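Local coordinates for protein peptidase M28 (Shewanella amazonensis SB2B, PDB 3IIB) that is probably a zinc-dependent family M28 peptidase with carboxypeptidase and dipeptidase activity, at residues T93-I99 with H183-Y189; A158-E163 with V193-A198; F133-K137 with A206-N210. One frame throughout, in Å; residues are numbered along the deposited sequence.

Interaction 1: T93-I99 with H183-Y189; sequences TALGGSI and HTGMMRY
The two segments run in the same sense and join by a single beta bridge at Gly96 and Met186, whose CA atoms are 4.5 Å apart. Gly96 makes both backbone bonds. Its N donates to Gly185 O at 2.8 Å, and its O accepts from Met187 N at 3.2 Å. A type II turn then runs from Leu95 to Ser98, with Gly97 in its third position at backbone angles where a CB would press on the preceding carbonyl O. Upstream, Thr184 turns OG1 anti to its own N (chi1 -164°) and donates to Ala94 O at 2.8 Å, in the carbonyl plane; Arg75 also reaches both oxygens. Met187, a selenomethionine, lays CG 3.7 Å from Leu95 CB, and its chain then bends at chi2 and chi3. At the Ile99 end, Ile99 N lies at the ring edge of Tyr189, in plane, and donates to Tyr189 OH at 3.0 Å in a nearly straight bond (164°). The second partner of that hydroxyl, Ile196 O, belongs to interaction 2. The CE methyl of Met187 lies over one face of the ring, toward its rim. Thr184 O accepts a bond from His402 ND1, so this buried bridge forms part of the second shell of the two-zinc site of an M28 peptidase.

Interaction 2: A158-E163 with V193-A198; sequences AVAAAE and VTAIPA
The carbonyl O of Ala158 is held from two sources. Ala162 N donates the helical bond to it at 3.0 Å, and a water makes a weak bond to it. The same water bonds Thr194 O at 2.8 Å, so it links the helix to the loop. The helix, 145-163, is the connection of a beta-alpha-beta crossover between the parallel strands 131-134 and 168-172. Segment 193-198 runs from a loop into the start of strand 198-201, which lies beside 168-172. Apart from the water, the contact is mainly apolar, and small alanines let the loop come close. Ile196 places CG1 between its backbone N and carbonyl carbon (chi1 62°). From there its CD1 reaches over the helix backbone, 3.6 Å from Ala158 O and 3.8 Å from Ala162 N. The same methyl meets Ala161 CB, while the CG2 branch lies by Ala162 CB. Deeper in, Ala158 CB meets Ala198 CB at 3.9 Å, and Ile169 of strand 168-172 touches both residues. At the outer end Val193 divides its methyls, CG1 mainly on Ala162 and CG2 mainly on Glu163 and Val159. CG2 passes the extended side chain of Glu163, which crosses Val193 at about a right angle, and also faces Val159 CG1. CG1 packs on Ala162 CB at 3.5 Å, and that CB also touches Thr194 O at 3.3 Å.

Interaction 3: F133-K137 with A206-N210; sequences FIDAK and ADLIN
The chain leaves strand 131-134 beside helix 203-213, and the segments come nearest at Asp135 and Ala206, whose CA atoms are 6.8 Å apart. The polar link is between Asp135 and Asn210, whose side chains approach from opposite directions. Asn210 ND2 donates to Asp135 OD2 at 2.9 Å in a nearly straight bond (164°). The acceptor lies in the amide plane of Asn210. The donor, however, comes from above the carboxylate plane, and the two flat groups stand almost perpendicular (88°). Asp135 has CG anti to its backbone N (chi1 -174°), which aims the carboxylate at the helix. Two arginines grip the same carboxylate: Arg172 bridges to OD1, while Arg112 bridges to OD2 and also donates to Asn210 OD1, so both ends of the amide are used and its flip is fixed. With an alanine at this position, Asn210 ND2 would probably lose this acceptor, Arg112 would lose this carboxylate and Arg172 one of its two. Phe133 supplies the apolar half. Its ring edge meets Ala206 CB, 3.9 Å from CZ, and CE2 lies 3.8 Å from Asn210 OD1. Ile209 slides past in the other direction, with CG2 3.7 Å from Phe133 CE2. At the solvent side the extended Lys137 crosses Asp207 at about a right angle. Its NZ stays 4.5 Å from Asp207 OD1, beyond a salt bridge, and that carboxylate pairs instead with Arg172. Phe133 and Ile209 also pack on Ile110 and Ile201 of the sheet. The arrangement is the helix-on-sheet packing of an alpha/beta fold, with helix 203-213 on one face of the mixed sheet and tied to the strand end through the buried Asp135 and its arginines.

How the interactions relate
Interactions 1 and 2 touch, with centres about 12 Å apart. Tyr189 OH lies 2.7 Å from Ile196 O and Leu95 N lies 2.9 Å from Ala198 O, both probable hydrogen bonds. Interaction 3 is separate: its nearest atoms are about 8 Å from interaction 1 and about 6 Å from interaction 2. Helices 145-163 and 203-213 lie on opposite faces of the shared sheet, since Ala158 packs on Ile169 and Ile209 on the next residue, Ile170. Only interaction 1 approaches the active site. The nearest atoms of Gly185 and the side chain of the zinc ligand His402 are about 4 Å apart, and a zinc ion is about 7 Å from Gly185. Interactions 2 and 3 lie away from the metals.

Interaction 1: T93-I99 with H183-Y189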
loop_
_atom_site.group_PDB
_atom_site.type_symbol
_atom_site.label_atom_id
_atom_site.label_comp_id
_atom_site.label_asym_id
_atom_site.label_seq_id
_atom_site.Cartn_x
_atom_site.Cartn_y
_atom_site.Cartn_z
ATOM N N THR A 93 -3.106 -3.261 -13.118
ATOM C CA THR A 93 -3.969 -4.430 -13.122
ATOM C C THR A 93 -5.028 -4.307 -14.225
ATOM O O THR A 93 -5.490 -3.215 -14.542
ATOM C CB THR A 93 -4.631 -4.628 -11.734
ATOM O OG1 THR A 93 -5.156 -5.961 -11.651
ATOM C CG2 THR A 93 -5.722 -3.598 -11.512
ATOM N N ALA A 94 -5.430 -5.439 -14.787
ATOM C CA ALA A 94 -6.475 -5.446 -15.795
ATOM C C ALA A 94 -7.775 -4.978 -15.131
ATOM O O ALA A 94 -8.063 -5.331 -13.965
ATOM C CB ALA A 94 -6.670 -6.888 -16.368
ATOM N N LEU A 95 -8.565 -4.235 -15.893
ATOM C CA LEU A 95 -9.954 -4.005 -15.536
ATOM C C LEU A 95 -10.712 -5.304 -15.710
ATOM O O LEU A 95 -10.411 -6.098 -16.590
ATOM C CB LEU A 95 -10.566 -2.872 -16.367
ATOM C CG LEU A 95 -9.845 -1.519 -16.207
ATOM C CD1 LEU A 95 -10.658 -0.393 -16.936
ATOM C CD2 LEU A 95 -9.573 -1.183 -14.744
ATOM N N GLY A 96 -11.687 -5.530 -14.825
ATOM C CA GLY A 96 -12.475 -6.746 -14.845
ATOM C C GLY A 96 -13.183 -6.959 -16.153
ATOM O O GLY A 96 -13.978 -6.154 -16.559
ATOM N N GLY A 97 -12.895 -8.072 -16.795
ATOM C CA GLY A 97 -13.445 -8.367 -18.095
ATOM C C GLY A 97 -12.575 -7.965 -19.279
ATOM O O GLY A 97 -12.936 -8.297 -20.412
ATOM N N SER A 98 -11.424 -7.328 -19.044
ATOM C CA SER A 98 -10.551 -6.931 -20.154
ATOM C C SER A 98 -10.163 -8.135 -20.989
ATOM O O SER A 98 -9.842 -9.214 -20.463
ATOM C CB SER A 98 -9.248 -6.267 -19.649
ATOM O OG SER A 98 -8.473 -5.838 -20.754
ATOM N N ILE A 99 -10.096 -7.939 -22.295
ATOM C CA ILE A 99 -9.439 -8.879 -23.158
ATOM C C ILE A 99 -7.924 -8.794 -22.912
ATOM O O ILE A 99 -7.417 -7.825 -22.354
ATOM C CB ILE A 99 -9.748 -8.603 -24.674
ATOM C CG1 ILE A 99 -9.218 -7.235 -25.136
ATOM C CG2 ILE A 99 -11.269 -8.687 -24.932
ATOM C CD1 ILE A 99 -9.099 -7.113 -26.695
ATOM N N HIS A 183 -6.186 -0.572 -8.782
ATOM C CA HIS A 183 -7.566 -0.893 -8.434
ATOM C C HIS A 183 -8.249 -1.488 -9.673
ATOM O O HIS A 183 -8.261 -0.871 -10.749
ATOM C CB HIS A 183 -8.358 0.338 -8.019
ATOM C CG HIS A 183 -7.886 1.039 -6.792
ATOM N ND1 HIS A 183 -8.723 1.295 -5.718
ATOM C CD2 HIS A 183 -6.689 1.594 -6.479
ATOM C CE1 HIS A 183 -8.069 1.994 -4.816
ATOM N NE2 HIS A 183 -6.828 2.183 -5.249
ATOM N N THR A 184 -8.791 -2.698 -9.519
ATOM C CA THR A 184 -9.586 -3.334 -10.569
ATOM C C THR A 184 -11.065 -2.972 -10.410
ATOM O O THR A 184 -11.408 -2.038 -9.684
ATOM C CB THR A 184 -9.331 -4.876 -10.596
ATOM O OG1 THR A 184 -9.817 -5.422 -11.836
ATOM C CG2 THR A 184 -9.874 -5.644 -9.309
ATOM N N GLY A 185 -11.932 -3.712 -11.103
ATOM C CA GLY A 185 -13.376 -3.475 -11.065
ATOM C C GLY A 185 -13.960 -3.660 -12.447
ATOM O O GLY A 185 -13.225 -3.700 -13.453
HETATM N N MSE A 186 -15.273 -3.760 -12.492
HETATM C CA MSE A 186 -15.953 -4.175 -13.701
HETATM C C MSE A 186 -15.820 -3.080 -14.750
HETATM O O MSE A 186 -15.812 -1.849 -14.463
HETATM C CB MSE A 186 -17.419 -4.466 -13.412
HETATM C CG MSE A 186 -18.160 -5.049 -14.533
HETATM SE SE MSE A 186 -17.612 -6.768 -14.757
HETATM C CE MSE A 186 -19.193 -7.163 -15.809
HETATM N N MSE A 187 -15.689 -3.533 -15.981
HETATM C CA MSE A 187 -15.890 -2.668 -17.124
HETATM C C MSE A 187 -16.727 -3.439 -18.135
HETATM O O MSE A 187 -16.881 -4.683 -18.031
HETATM C CB MSE A 187 -14.579 -2.281 -17.714
HETATM C CG MSE A 187 -13.782 -3.441 -18.053
HETATM SE SE MSE A 187 -12.865 -3.226 -19.714
HETATM C CE MSE A 187 -14.196 -2.859 -20.787
ATOM N N ARG A 188 -17.350 -2.699 -19.044
ATOM C CA ARG A 188 -18.217 -3.306 -20.053
ATOM C C ARG A 188 -17.777 -2.847 -21.431
ATOM O O ARG A 188 -17.689 -1.659 -21.674
ATOM C CB ARG A 188 -19.685 -2.879 -19.874
ATOM C CG ARG A 188 -20.264 -2.989 -18.489
ATOM C CD ARG A 188 -21.738 -3.360 -18.511
ATOM N NE ARG A 188 -21.899 -4.809 -18.662
ATOM C CZ ARG A 188 -22.163 -5.671 -17.673
ATOM N NH1 ARG A 188 -22.337 -5.264 -16.414
ATOM N NH2 ARG A 188 -22.266 -6.967 -17.950
ATOM N N TYR A 189 -17.558 -3.800 -22.321
ATOM C CA TYR A 189 -17.441 -3.510 -23.725
ATOM C C TYR A 189 -18.855 -3.292 -24.285
ATOM O O TYR A 189 -19.844 -3.594 -23.626
ATOM C CB TYR A 189 -16.752 -4.668 -24.442
ATOM C CG TYR A 189 -15.308 -4.825 -24.039
ATOM C CD1 TYR A 189 -14.394 -3.798 -24.248
ATOM C CD2 TYR A 189 -14.858 -5.996 -23.442
ATOM C CE1 TYR A 189 -13.047 -3.934 -23.878
ATOM C CE2 TYR A 189 -13.528 -6.138 -23.067
ATOM C CZ TYR A 189 -12.622 -5.122 -23.324
ATOM O OH TYR A 189 -11.332 -5.315 -22.950
#

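Interaction 2: A158-E163 with V193-A198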
loop_
_atom_site.group_PDB
_atom_site.type_symbol
_atom_site.label_atom_id
_atom_site.label_comp_id
_atom_site.label_asym_id
_atom_site.label_seq_id
_atom_site.Cartn_x
_atom_site.Cartn_y
_atom_site.Cartn_z
ATOM N N ALA A 158 -12.925 2.071 -21.950
ATOM C CA ALA A 158 -12.401 1.274 -23.053
ATOM C C ALA A 158 -13.266 1.442 -24.320
ATOM O O ALA A 158 -12.750 1.472 -25.455
ATOM C CB ALA A 158 -12.244 -0.230 -22.642
ATOM N N VAL A 159 -14.571 1.571 -24.137
ATOM C CA VAL A 159 -15.449 1.811 -25.273
ATOM C C VAL A 159 -15.158 3.179 -25.909
ATOM O O VAL A 159 -14.921 3.288 -27.113
ATOM C CB VAL A 159 -16.910 1.697 -24.901
ATOM C CG1 VAL A 159 -17.815 2.172 -26.098
ATOM C CG2 VAL A 159 -17.244 0.274 -24.491
ATOM N N ALA A 160 -15.140 4.217 -25.082
ATOM C CA ALA A 160 -14.912 5.571 -25.589
ATOM C C ALA A 160 -13.549 5.697 -26.284
ATOM O O ALA A 160 -13.440 6.357 -27.314
ATOM C CB ALA A 160 -15.041 6.595 -24.439
ATOM N N ALA A 161 -12.521 5.051 -25.736
ATOM C CA ALA A 161 -11.198 5.102 -26.329
ATOM C C ALA A 161 -11.162 4.366 -27.666
ATOM O O ALA A 161 -10.632 4.873 -28.637
ATOM C CB ALA A 161 -10.159 4.523 -25.381
ATOM N N ALA A 162 -11.743 3.171 -27.726
ATOM C CA ALA A 162 -11.807 2.411 -29.003
ATOM C C ALA A 162 -12.533 3.163 -30.113
ATOM O O ALA A 162 -12.097 3.123 -31.271
ATOM C CB ALA A 162 -12.436 1.026 -28.823
ATOM N N GLU A 163 -13.585 3.884 -29.757
ATOM C CA GLU A 163 -14.327 4.732 -30.693
ATOM C C GLU A 163 -13.467 5.776 -31.361
ATOM O O GLU A 163 -13.732 6.158 -32.495
ATOM C CB GLU A 163 -15.544 5.387 -30.012
ATOM C CG GLU A 163 -16.596 4.373 -29.681
ATOM C CD GLU A 163 -17.792 4.960 -28.954
ATOM O OE1 GLU A 163 -17.621 5.900 -28.133
ATOM O OE2 GLU A 163 -18.911 4.467 -29.200
ATOM N N VAL A 193 -18.466 -2.083 -30.937
ATOM C CA VAL A 193 -17.172 -1.406 -30.793
ATOM C C VAL A 193 -16.098 -2.421 -30.474
ATOM O O VAL A 193 -16.216 -3.162 -29.481
ATOM C CB VAL A 193 -17.187 -0.338 -29.698
ATOM C CG1 VAL A 193 -15.800 0.314 -29.569
ATOM C CG2 VAL A 193 -18.256 0.730 -30.018
ATOM N N THR A 194 -15.025 -2.389 -31.260
ATOM C CA THR A 194 -13.857 -3.251 -31.005
ATOM C C THR A 194 -13.422 -3.216 -29.530
ATOM O O THR A 194 -13.139 -2.148 -28.967
ATOM C CB THR A 194 -12.677 -2.895 -31.907
ATOM O OG1 THR A 194 -13.059 -3.143 -33.258
ATOM C CG2 THR A 194 -11.406 -3.737 -31.579
ATOM N N ALA A 195 -13.393 -4.395 -28.913
ATOM C CA ALA A 195 -12.866 -4.562 -27.552
ATOM C C ALA A 195 -11.360 -4.333 -27.563
ATOM O O ALA A 195 -10.641 -4.801 -28.455
ATOM C CB ALA A 195 -13.194 -5.983 -27.001
ATOM N N ILE A 196 -10.893 -3.517 -26.619
ATOM C CA ILE A 196 -9.467 -3.272 -26.483
ATOM C C ILE A 196 -8.997 -3.581 -25.032
ATOM O O ILE A 196 -9.788 -3.491 -24.097
ATOM C CB ILE A 196 -9.088 -1.812 -26.905
ATOM C CG1 ILE A 196 -9.799 -0.807 -25.996
ATOM C CG2 ILE A 196 -9.314 -1.608 -28.455
ATOM C CD1 ILE A 196 -9.296 0.678 -26.137
ATOM N N PRO A 197 -7.712 -3.938 -24.858
ATOM C CA PRO A 197 -7.155 -4.130 -23.518
ATOM C C PRO A 197 -7.296 -2.882 -22.656
ATOM O O PRO A 197 -7.112 -1.768 -23.135
ATOM C CB PRO A 197 -5.690 -4.444 -23.773
ATOM C CG PRO A 197 -5.594 -4.818 -25.158
ATOM C CD PRO A 197 -6.681 -4.114 -25.893
ATOM N N ALA A 198 -7.598 -3.090 -21.382
ATOM C CA ALA A 198 -7.981 -2.017 -20.474
ATOM C C ALA A 198 -7.409 -2.338 -19.092
ATOM O O ALA A 198 -7.683 -3.410 -18.572
ATOM C CB ALA A 198 -9.512 -1.924 -20.372
HETATM O O HOH W 1 -13.621 -1.189 -26.424
#

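Interaction 3: F133-K137 with A206-N210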
loop_
_atom_site.group_PDB
_atom_site.type_symbol
_atom_site.label_atom_id
_atom_site.label_comp_id
_atom_site.label_asym_id
_atom_site.label_seq_id
_atom_site.Cartn_x
_atom_site.Cartn_y
_atom_site.Cartn_z
ATOM N N PHE A 133 -5.190 7.485 -21.917
ATOM C CA PHE A 133 -4.907 7.556 -20.475
ATOM C C PHE A 133 -5.899 8.539 -19.847
ATOM O O PHE A 133 -5.827 9.737 -20.081
ATOM C CB PHE A 133 -3.422 7.940 -20.255
ATOM C CG PHE A 133 -3.056 8.343 -18.838
ATOM C CD1 PHE A 133 -3.495 7.605 -17.721
ATOM C CD2 PHE A 133 -2.292 9.492 -18.621
ATOM C CE1 PHE A 133 -3.173 8.015 -16.422
ATOM C CE2 PHE A 133 -1.942 9.880 -17.348
ATOM C CZ PHE A 133 -2.397 9.163 -16.244
ATOM N N ILE A 134 -6.847 8.024 -19.060
ATOM C CA ILE A 134 -7.741 8.865 -18.298
ATOM C C ILE A 134 -7.124 9.077 -16.927
ATOM O O ILE A 134 -6.846 8.102 -16.213
ATOM C CB ILE A 134 -9.148 8.225 -18.099
ATOM C CG1 ILE A 134 -9.866 7.997 -19.432
ATOM C CG2 ILE A 134 -10.000 9.109 -17.088
ATOM C CD1 ILE A 134 -11.245 7.250 -19.351
ATOM N N ASP A 135 -6.882 10.347 -16.577
ATOM C CA ASP A 135 -6.142 10.695 -15.381
ATOM C C ASP A 135 -7.007 11.157 -14.194
ATOM O O ASP A 135 -6.457 11.541 -13.156
ATOM C CB ASP A 135 -5.121 11.781 -15.702
ATOM C CG ASP A 135 -4.208 12.102 -14.526
ATOM O OD1 ASP A 135 -3.621 11.175 -13.917
ATOM O OD2 ASP A 135 -4.058 13.307 -14.233
ATOM N N ALA A 136 -8.329 11.097 -14.308
ATOM C CA ALA A 136 -9.175 11.684 -13.271
ATOM C C ALA A 136 -8.854 11.151 -11.870
ATOM O O ALA A 136 -8.869 9.973 -11.655
ATOM C CB ALA A 136 -10.651 11.433 -13.567
ATOM N N LYS A 137 -8.636 12.060 -10.926
ATOM C CA LYS A 137 -8.389 11.737 -9.535
ATOM C C LYS A 137 -9.713 11.667 -8.809
ATOM O O LYS A 137 -10.609 12.450 -9.093
ATOM C CB LYS A 137 -7.532 12.828 -8.880
ATOM C CG LYS A 137 -6.103 12.852 -9.370
ATOM C CD LYS A 137 -5.284 13.936 -8.651
ATOM C CE LYS A 137 -3.854 13.970 -9.137
ATOM N NZ LYS A 137 -3.127 15.157 -8.587
ATOM N N ALA A 206 0.333 7.128 -12.124
ATOM C CA ALA A 206 -0.379 8.133 -12.902
ATOM C C ALA A 206 0.291 9.507 -12.645
ATOM O O ALA A 206 0.489 10.284 -13.588
ATOM C CB ALA A 206 -1.843 8.153 -12.504
ATOM N N ASP A 207 0.704 9.752 -11.381
ATOM C CA ASP A 207 1.438 10.975 -11.051
ATOM C C ASP A 207 2.754 11.008 -11.865
ATOM O O ASP A 207 3.171 12.052 -12.346
ATOM C CB ASP A 207 1.830 11.060 -9.583
ATOM C CG ASP A 207 0.660 11.192 -8.661
ATOM O OD1 ASP A 207 -0.445 11.561 -9.140
ATOM O OD2 ASP A 207 0.839 10.880 -7.460
ATOM N N LEU A 208 3.418 9.860 -11.966
ATOM C CA LEU A 208 4.696 9.781 -12.675
ATOM C C LEU A 208 4.529 10.111 -14.159
ATOM O O LEU A 208 5.336 10.845 -14.749
ATOM C CB LEU A 208 5.317 8.395 -12.508
ATOM C CG LEU A 208 6.596 8.083 -13.289
ATOM C CD1 LEU A 208 7.709 9.021 -12.822
ATOM C CD2 LEU A 208 6.950 6.576 -13.045
ATOM N N ILE A 209 3.484 9.558 -14.761
ATOM C CA ILE A 209 3.240 9.760 -16.164
ATOM C C ILE A 209 2.983 11.277 -16.352
ATOM O O ILE A 209 3.496 11.896 -17.277
ATOM C CB ILE A 209 2.067 8.942 -16.667
ATOM C CG1 ILE A 209 2.445 7.466 -16.741
ATOM C CG2 ILE A 209 1.641 9.426 -18.069
ATOM C CD1 ILE A 209 1.320 6.515 -17.289
ATOM N N ASN A 210 2.196 11.859 -15.460
ATOM C CA ASN A 210 1.893 13.293 -15.524
ATOM C C ASN A 210 3.179 14.137 -15.477
ATOM O O ASN A 210 3.322 15.085 -16.249
ATOM C CB ASN A 210 0.982 13.734 -14.377
ATOM C CG ASN A 210 -0.505 13.428 -14.617
ATOM O OD1 ASN A 210 -0.966 13.213 -15.751
ATOM N ND2 ASN A 210 -1.279 13.489 -13.527
#